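Local coordinates for protein S12 family peptidase (Streptomyces sp. 82F2, PDB 3WWX) that probably hydrolyses amide bonds with preference for D-configured substrates, as a serine hydrolase of the S12 peptidase family with a beta-lactamase-like fold, at residues 61-65 / 258-262; 319-323 / 337-342. All coordinates share one frame; numbering follows the deposited sequence.

Contact 1: 61-65 / 258-262; sequences TVLLQ and RLLPK
Gln65 and Leu260 meet where helix 55-68 packs against the loop that joins helix 244-255 to helix 262-268. Both segments belong to the helical part of the beta-lactamase-like fold. In this family the Ser-X-X-Lys motif opens this helix; here it reads SITK at the helix start.

Leu260 can be followed outward from its backbone. Its CB sets off alongside the helix rather than straight at it. CG lies anti to the carbonyl carbon, chi1 -65°, and this brings both methyls to the helix surface. CD1 meets the Leu64 side chain, 4.1 Å from Leu64 CD1. CD2 makes more contacts. It sits 3.6 Å from Leu64 CB and 3.7 Å from Gln65 CG, and it also reaches the backbone, 3.8 Å from Thr61 O. One methyl therefore touches three residues on one side of the helix. The two leucine side chains run at a slant to each other, while Gln65 passes Leu260 at about a right angle.

Leu259 adds a looser apolar touch, its CB 4.2 Å from Thr61 CG2. Phe250 and Leu254 of helix 244-255 and Met268 of helix 262-268 close around these side chains.

The polar link comes from Gln65, whose chain is extended beyond CG. Its amide has two partners: OE1 accepts from Arg185 NH1, which should fix which way round the amide is turned. Gln65 NE2 then donates to Leu259 O at 2.9 Å, nearly in its own amide plane and onto a carbonyl lone pair.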
ATOM      1  N   THR A  61      -4.355  -2.709  -9.799  1.00 11.20           N
ATOM      2  CA  THR A  61      -4.962  -3.895 -10.415  1.00  9.92           C
ATOM      3  C   THR A  61      -6.256  -3.523 -11.129  1.00 12.38           C
ATOM      4  O   THR A  61      -6.499  -3.956 -12.245  1.00 11.52           O
ATOM      5  CB  THR A  61      -5.220  -4.991  -9.368  1.00 10.90           C
ATOM      6  OG1 THR A  61      -3.970  -5.427  -8.822  1.00 10.73           O
ATOM      7  CG2 THR A  61      -5.907  -6.216  -9.997  1.00 11.11           C
ATOM      8  N   VAL A  62      -7.074  -2.700 -10.504  1.00  9.91           N
ATOM      9  CA  VAL A  62      -8.329  -2.282 -11.136  1.00  9.73           C
ATOM     10  C   VAL A  62      -8.046  -1.544 -12.434  1.00 13.15           C
ATOM     11  O   VAL A  62      -8.679  -1.812 -13.457  1.00 12.97           O
ATOM     12  CB  VAL A  62      -9.161  -1.409 -10.195  1.00 10.87           C
ATOM     13  CG1 VAL A  62     -10.328  -0.764 -10.936  1.00 12.08           C
ATOM     14  CG2 VAL A  62      -9.649  -2.230  -9.028  1.00 12.18           C
ATOM     15  N   LEU A  63      -7.097  -0.611 -12.429  1.00 11.21           N
ATOM     16  CA  LEU A  63      -6.815   0.145 -13.645  1.00 10.52           C
ATOM     17  C   LEU A  63      -6.264  -0.748 -14.733  1.00 13.65           C
ATOM     18  O   LEU A  63      -6.555  -0.536 -15.910  1.00 13.63           O
ATOM     19  CB  LEU A  63      -5.861   1.298 -13.374  1.00 12.93           C
ATOM     20  CG  LEU A  63      -6.611   2.488 -12.804  1.00 11.11           C
ATOM     21  CD1 LEU A  63      -5.642   3.414 -12.117  1.00 13.91           C
ATOM     22  CD2 LEU A  63      -7.366   3.232 -13.910  1.00 12.75           C
ATOM     23  N   LEU A  64      -5.465  -1.741 -14.364  1.00 10.92           N
ATOM     24  CA  LEU A  64      -4.975  -2.685 -15.368  1.00 11.70           C
ATOM     25  C   LEU A  64      -6.091  -3.558 -15.941  1.00 13.31           C
ATOM     26  O   LEU A  64      -6.073  -3.861 -17.139  1.00 14.04           O
ATOM     27  CB  LEU A  64      -3.819  -3.508 -14.781  1.00 11.93           C
ATOM     28  CG  LEU A  64      -2.512  -2.710 -14.692  1.00 13.95           C
ATOM     29  CD1 LEU A  64      -1.583  -3.287 -13.631  1.00 14.98           C
ATOM     30  CD2 LEU A  64      -1.810  -2.692 -16.051  1.00 13.20           C
ATOM     31  N   GLN A  65      -7.054  -3.945 -15.124  1.00 12.68           N
ATOM     32  CA  GLN A  65      -8.230  -4.625 -15.652  1.00 12.40           C
ATOM     33  C   GLN A  65      -9.001  -3.726 -16.600  1.00 14.82           C
ATOM     34  O   GLN A  65      -9.423  -4.175 -17.670  1.00 15.99           O
ATOM     35  CB  GLN A  65      -9.145  -5.108 -14.540  1.00 13.83           C
ATOM     36  CG  GLN A  65      -8.581  -6.241 -13.692  1.00 12.23           C
ATOM     37  CD  GLN A  65      -9.637  -6.861 -12.821  1.00 15.87           C
ATOM     38  OE1 GLN A  65     -10.723  -6.307 -12.645  1.00 17.71           O
ATOM     39  NE2 GLN A  65      -9.344  -8.041 -12.276  1.00 16.79           N
ATOM     40  N   ARG A 258      -4.114 -14.517 -12.079  1.00 12.78           N
ATOM     41  CA  ARG A 258      -5.540 -14.828 -11.991  1.00 12.74           C
ATOM     42  C   ARG A 258      -6.440 -13.600 -12.059  1.00 14.57           C
ATOM     43  O   ARG A 258      -7.653 -13.744 -12.207  1.00 15.73           O
ATOM     44  CB  ARG A 258      -5.854 -15.635 -10.740  1.00 13.46           C
ATOM     45  CG  ARG A 258      -4.950 -16.826 -10.594  1.00 13.00           C
ATOM     46  CD  ARG A 258      -5.592 -17.962  -9.850  1.00 12.86           C
ATOM     47  NE  ARG A 258      -4.593 -18.979  -9.528  1.00 12.46           N
ATOM     48  CZ  ARG A 258      -4.829 -20.273  -9.358  1.00 12.16           C
ATOM     49  NH1 ARG A 258      -6.045 -20.773  -9.512  1.00 12.72           N
ATOM     50  NH2 ARG A 258      -3.824 -21.057  -9.023  1.00 11.31           N
ATOM     51  N   LEU A 259      -5.865 -12.401 -11.937  1.00 13.19           N
ATOM     52  CA  LEU A 259      -6.636 -11.162 -11.959  1.00 13.15           C
ATOM     53  C   LEU A 259      -6.374 -10.323 -13.198  1.00 14.33           C
ATOM     54  O   LEU A 259      -7.053  -9.329 -13.428  1.00 15.10           O
ATOM     55  CB  LEU A 259      -6.279 -10.320 -10.724  1.00 15.35           C
ATOM     56  CG  LEU A 259      -6.701 -10.910  -9.386  1.00 16.62           C
ATOM     57  CD1 LEU A 259      -6.098 -10.137  -8.208  1.00 16.01           C
ATOM     58  CD2 LEU A 259      -8.210 -10.880  -9.285  1.00 21.61           C
ATOM     59  N   LEU A 260      -5.369 -10.698 -13.976  1.00 14.15           N
ATOM     60  CA  LEU A 260      -4.915  -9.889 -15.111  1.00 14.90           C
ATOM     61  C   LEU A 260      -4.445 -10.782 -16.240  1.00 15.82           C
ATOM     62  O   LEU A 260      -3.803 -11.804 -15.994  1.00 17.21           O
ATOM     63  CB  LEU A 260      -3.735  -9.009 -14.719  1.00 14.00           C
ATOM     64  CG  LEU A 260      -3.967  -7.916 -13.670  1.00 12.31           C
ATOM     65  CD1 LEU A 260      -2.662  -7.246 -13.330  1.00 16.98           C
ATOM     66  CD2 LEU A 260      -4.973  -6.887 -14.175  1.00 16.22           C
ATOM     67  N   PRO A 261      -4.729 -10.391 -17.491  1.00 15.12           N
ATOM     68  CA  PRO A 261      -4.102 -11.126 -18.591  1.00 15.78           C
ATOM     69  C   PRO A 261      -2.589 -10.888 -18.642  1.00 18.01           C
ATOM     70  O   PRO A 261      -2.048  -9.983 -17.978  1.00 16.98           O
ATOM     71  CB  PRO A 261      -4.810 -10.576 -19.838  1.00 18.89           C
ATOM     72  CG  PRO A 261      -5.263  -9.221 -19.446  1.00 23.84           C
ATOM     73  CD  PRO A 261      -5.535  -9.255 -17.960  1.00 16.49           C
ATOM     74  N   LYS A 262      -1.906 -11.698 -19.444  1.00 19.11           N
ATOM     75  CA  LYS A 262      -0.448 -11.667 -19.529  1.00 20.23           C
ATOM     76  C   LYS A 262       0.101 -10.279 -19.793  1.00 17.99           C
ATOM     77  O   LYS A 262       1.078  -9.872 -19.166  1.00 19.09           O
ATOM     78  CB  LYS A 262       0.030 -12.602 -20.657  1.00 25.49           C
ATOM     79  CG  LYS A 262       1.506 -12.410 -21.086  1.00 26.29           C
ATOM     80  CD  LYS A 262       1.725 -12.627 -22.586  1.00 35.42           C
ATOM     81  CE  LYS A 262       1.536 -14.082 -22.977  1.00 30.12           C
ATOM     82  NZ  LYS A 262       1.964 -14.361 -24.395  1.00 28.80           N
TER

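Contact 2: 319-323 / 337-342; sequences GHSLA and VIEAEF
His320 meets Glu341 and Phe342 with different parts of its ring. At the edge, His320 NE2 donates to Glu341 OE1 at 2.7 Å, with an N-H...O angle of 163°. OE1 lies close to the imidazole plane and uses its anti lone pair, and the carboxylate is turned 76° from the ring. Over one face comes Phe342, its CE1 above the centre of the imidazole. The two rings lie obliquely, planes 42° apart, and the nearest atoms are His320 ND1 and Phe342 CD1 at 3.3 Å.

Leu322, two residues along the strand, makes the apolar half. Its CD2 lies 3.8 Å from Ile338 CA and 3.8 Å from Glu341 CB. Leu322 CB touches Phe342 CE2 at 3.8 Å. Phe342 thus touches both His320 and Leu322, the two strand residues whose CB points to the helix.

The second shell positions Glu341. Its chain leaves with CG anti to the backbone N and then bends at chi2, which brings the carboxylate back to the histidine. Glu341 OE2 is bonded to Thr10 OG1 and His7 ND1. Both oxygens of this buried acid are therefore engaged, which would favour its charged form.

The strand and helix segments run roughly antiparallel, their axes 9.6 Å apart at closest approach. This is a C-terminal helix laid on the antiparallel sheet of the beta-lactamase-like fold. Strand 320-326 lies between strands 24-31 and 308-315; Leu322 touches Ala29 on one and Leu311 on the other. Helix 8-19 packs beside helix 334-343, with Ala9 and Ala13 against Ala340.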
ATOM      1  N   GLY A 319       4.017 -18.699  -5.599  1.00 11.80           N
ATOM      2  CA  GLY A 319       4.013 -19.952  -4.874  1.00 11.56           C
ATOM      3  C   GLY A 319       4.336 -19.866  -3.396  1.00 10.80           C
ATOM      4  O   GLY A 319       3.930 -20.722  -2.618  1.00 11.97           O
ATOM      5  N   HIS A 320       5.086 -18.834  -3.021  1.00 11.53           N
ATOM      6  CA  HIS A 320       5.543 -18.653  -1.652  1.00 10.41           C
ATOM      7  C   HIS A 320       5.149 -17.237  -1.240  1.00 11.45           C
ATOM      8  O   HIS A 320       5.616 -16.275  -1.837  1.00 11.54           O
ATOM      9  CB  HIS A 320       7.058 -18.833  -1.559  1.00 10.91           C
ATOM     10  CG  HIS A 320       7.609 -18.691  -0.175  1.00 10.53           C
ATOM     11  ND1 HIS A 320       8.963 -18.738   0.095  1.00 11.91           N
ATOM     12  CD2 HIS A 320       6.992 -18.511   1.017  1.00 12.17           C
ATOM     13  CE1 HIS A 320       9.152 -18.577   1.389  1.00 11.91           C
ATOM     14  NE2 HIS A 320       7.978 -18.439   1.974  1.00 11.90           N
ATOM     15  N   SER A 321       4.280 -17.142  -0.240  1.00 10.39           N
ATOM     16  CA  SER A 321       3.757 -15.852   0.222  1.00  9.68           C
ATOM     17  C   SER A 321       3.990 -15.602   1.711  1.00 10.23           C
ATOM     18  O   SER A 321       4.186 -16.529   2.506  1.00 11.23           O
ATOM     19  CB  SER A 321       2.262 -15.779  -0.074  1.00 10.20           C
ATOM     20  OG  SER A 321       1.574 -16.852   0.518  1.00 11.89           O
ATOM     21  N   LEU A 322       3.904 -14.315   2.060  1.00  9.51           N
ATOM     22  CA  LEU A 322       4.067 -13.834   3.423  1.00 10.69           C
ATOM     23  C   LEU A 322       3.270 -12.548   3.568  1.00  9.43           C
ATOM     24  O   LEU A 322       3.276 -11.718   2.666  1.00 10.77           O
ATOM     25  CB  LEU A 322       5.538 -13.544   3.680  1.00 10.41           C
ATOM     26  CG  LEU A 322       5.919 -12.782   4.969  1.00 11.05           C
ATOM     27  CD1 LEU A 322       5.691 -13.613   6.214  1.00 12.55           C
ATOM     28  CD2 LEU A 322       7.386 -12.294   4.898  1.00 11.06           C
ATOM     29  N   ALA A 323       2.619 -12.358   4.706  1.00  9.60           N
ATOM     30  CA  ALA A 323       2.023 -11.048   5.020  1.00  9.67           C
ATOM     31  C   ALA A 323       2.030 -10.883   6.513  1.00 10.79           C
ATOM     32  O   ALA A 323       1.991 -11.859   7.252  1.00 11.16           O
ATOM     33  CB  ALA A 323       0.603 -10.936   4.471  1.00 10.17           C
ATOM     34  N   VAL A 337      11.766  -9.696   8.805  1.00 13.37           N
ATOM     35  CA  VAL A 337      10.751 -10.734   8.712  1.00 13.85           C
ATOM     36  C   VAL A 337      10.761 -11.346   7.307  1.00 11.95           C
ATOM     37  O   VAL A 337      10.656 -12.563   7.149  1.00 12.51           O
ATOM     38  CB  VAL A 337       9.345 -10.174   9.052  1.00 12.92           C
ATOM     39  CG1 VAL A 337       8.297 -11.265   8.937  1.00 12.21           C
ATOM     40  CG2 VAL A 337       9.341  -9.585  10.489  1.00 14.24           C
ATOM     41  N   ILE A 338      10.896 -10.491   6.305  1.00 10.93           N
ATOM     42  CA  ILE A 338      10.944 -10.921   4.904  1.00 11.78           C
ATOM     43  C   ILE A 338      12.170 -11.796   4.655  1.00 13.16           C
ATOM     44  O   ILE A 338      12.065 -12.881   4.059  1.00 12.26           O
ATOM     45  CB  ILE A 338      10.911  -9.713   3.959  1.00 11.39           C
ATOM     46  CG1 ILE A 338       9.555  -8.981   4.069  1.00 13.30           C
ATOM     47  CG2 ILE A 338      11.139 -10.145   2.517  1.00 12.05           C
ATOM     48  CD1 ILE A 338       9.552  -7.578   3.464  1.00 12.55           C
ATOM     49  N   GLU A 339      13.328 -11.352   5.132  1.00 13.00           N
ATOM     50  CA  GLU A 339      14.550 -12.131   4.978  1.00 13.07           C
ATOM     51  C   GLU A 339      14.457 -13.459   5.716  1.00 12.11           C
ATOM     52  O   GLU A 339      14.911 -14.488   5.210  1.00 14.44           O
ATOM     53  CB  GLU A 339      15.760 -11.330   5.456  1.00 14.18           C
ATOM     54  CG  GLU A 339      16.285 -10.359   4.451  1.00 14.79           C
ATOM     55  CD  GLU A 339      17.226 -10.981   3.434  1.00 15.07           C
ATOM     56  OE1 GLU A 339      17.735 -12.094   3.693  1.00 18.32           O
ATOM     57  OE2 GLU A 339      17.463 -10.333   2.411  1.00 16.54           O
ATOM     58  N   ALA A 340      13.872 -13.468   6.908  1.00 13.09           N
ATOM     59  CA  ALA A 340      13.747 -14.706   7.667  1.00 13.85           C
ATOM     60  C   ALA A 340      12.898 -15.716   6.898  1.00 14.53           C
ATOM     61  O   ALA A 340      13.252 -16.894   6.748  1.00 15.34           O
ATOM     62  CB  ALA A 340      13.147 -14.431   9.017  1.00 16.22           C
ATOM     63  N   GLU A 341      11.774 -15.247   6.378  1.00 12.77           N
ATOM     64  CA  GLU A 341      10.847 -16.136   5.705  1.00 11.44           C
ATOM     65  C   GLU A 341      11.403 -16.655   4.388  1.00 11.99           C
ATOM     66  O   GLU A 341      11.330 -17.865   4.126  1.00 13.53           O
ATOM     67  CB  GLU A 341       9.515 -15.424   5.466  1.00 11.88           C
ATOM     68  CG  GLU A 341       8.472 -16.257   4.703  1.00 12.80           C
ATOM     69  CD  GLU A 341       8.103 -17.561   5.394  1.00 13.55           C
ATOM     70  OE1 GLU A 341       7.756 -18.531   4.696  1.00 12.40           O
ATOM     71  OE2 GLU A 341       8.100 -17.620   6.648  1.00 13.40           O
ATOM     72  N   PHE A 342      11.926 -15.780   3.544  1.00 11.96           N
ATOM     73  CA  PHE A 342      12.317 -16.196   2.194  1.00 11.61           C
ATOM     74  C   PHE A 342      13.744 -16.725   2.102  1.00 15.28           C
ATOM     75  O   PHE A 342      14.058 -17.459   1.169  1.00 15.35           O
ATOM     76  CB  PHE A 342      12.086 -15.072   1.195  1.00 12.68           C
ATOM     77  CG  PHE A 342      10.635 -14.779   0.963  1.00 11.71           C
ATOM     78  CD1 PHE A 342       9.887 -15.536   0.079  1.00 11.73           C
ATOM     79  CD2 PHE A 342      10.009 -13.763   1.657  1.00 12.11           C
ATOM     80  CE1 PHE A 342       8.544 -15.269  -0.112  1.00 12.47           C
ATOM     81  CE2 PHE A 342       8.663 -13.516   1.485  1.00 12.23           C
ATOM     82  CZ  PHE A 342       7.937 -14.256   0.596  1.00 12.22           C
TER

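In the fold
Both contacts are largely buried, and neither shares a helix or strand with the other. Their centres are 24 Å apart, and the nearest atoms are still about 9 Å apart. Contact 1 joins a helix to a loop in the helical region. Contact 2 lays a helix on the central sheet. In contact 1, 192 residues lie between the two segments; in contact 2, only 13 do. Helix 244-255 borders both, through Phe250 and Leu254 at contact 1 and through Gln248 and Arg252 at contact 2. Contact 1 is aliphatic with one amide-to-backbone bond, whereas contact 2 adds an aromatic pair and a histidine-carboxylate bond to leucine packing.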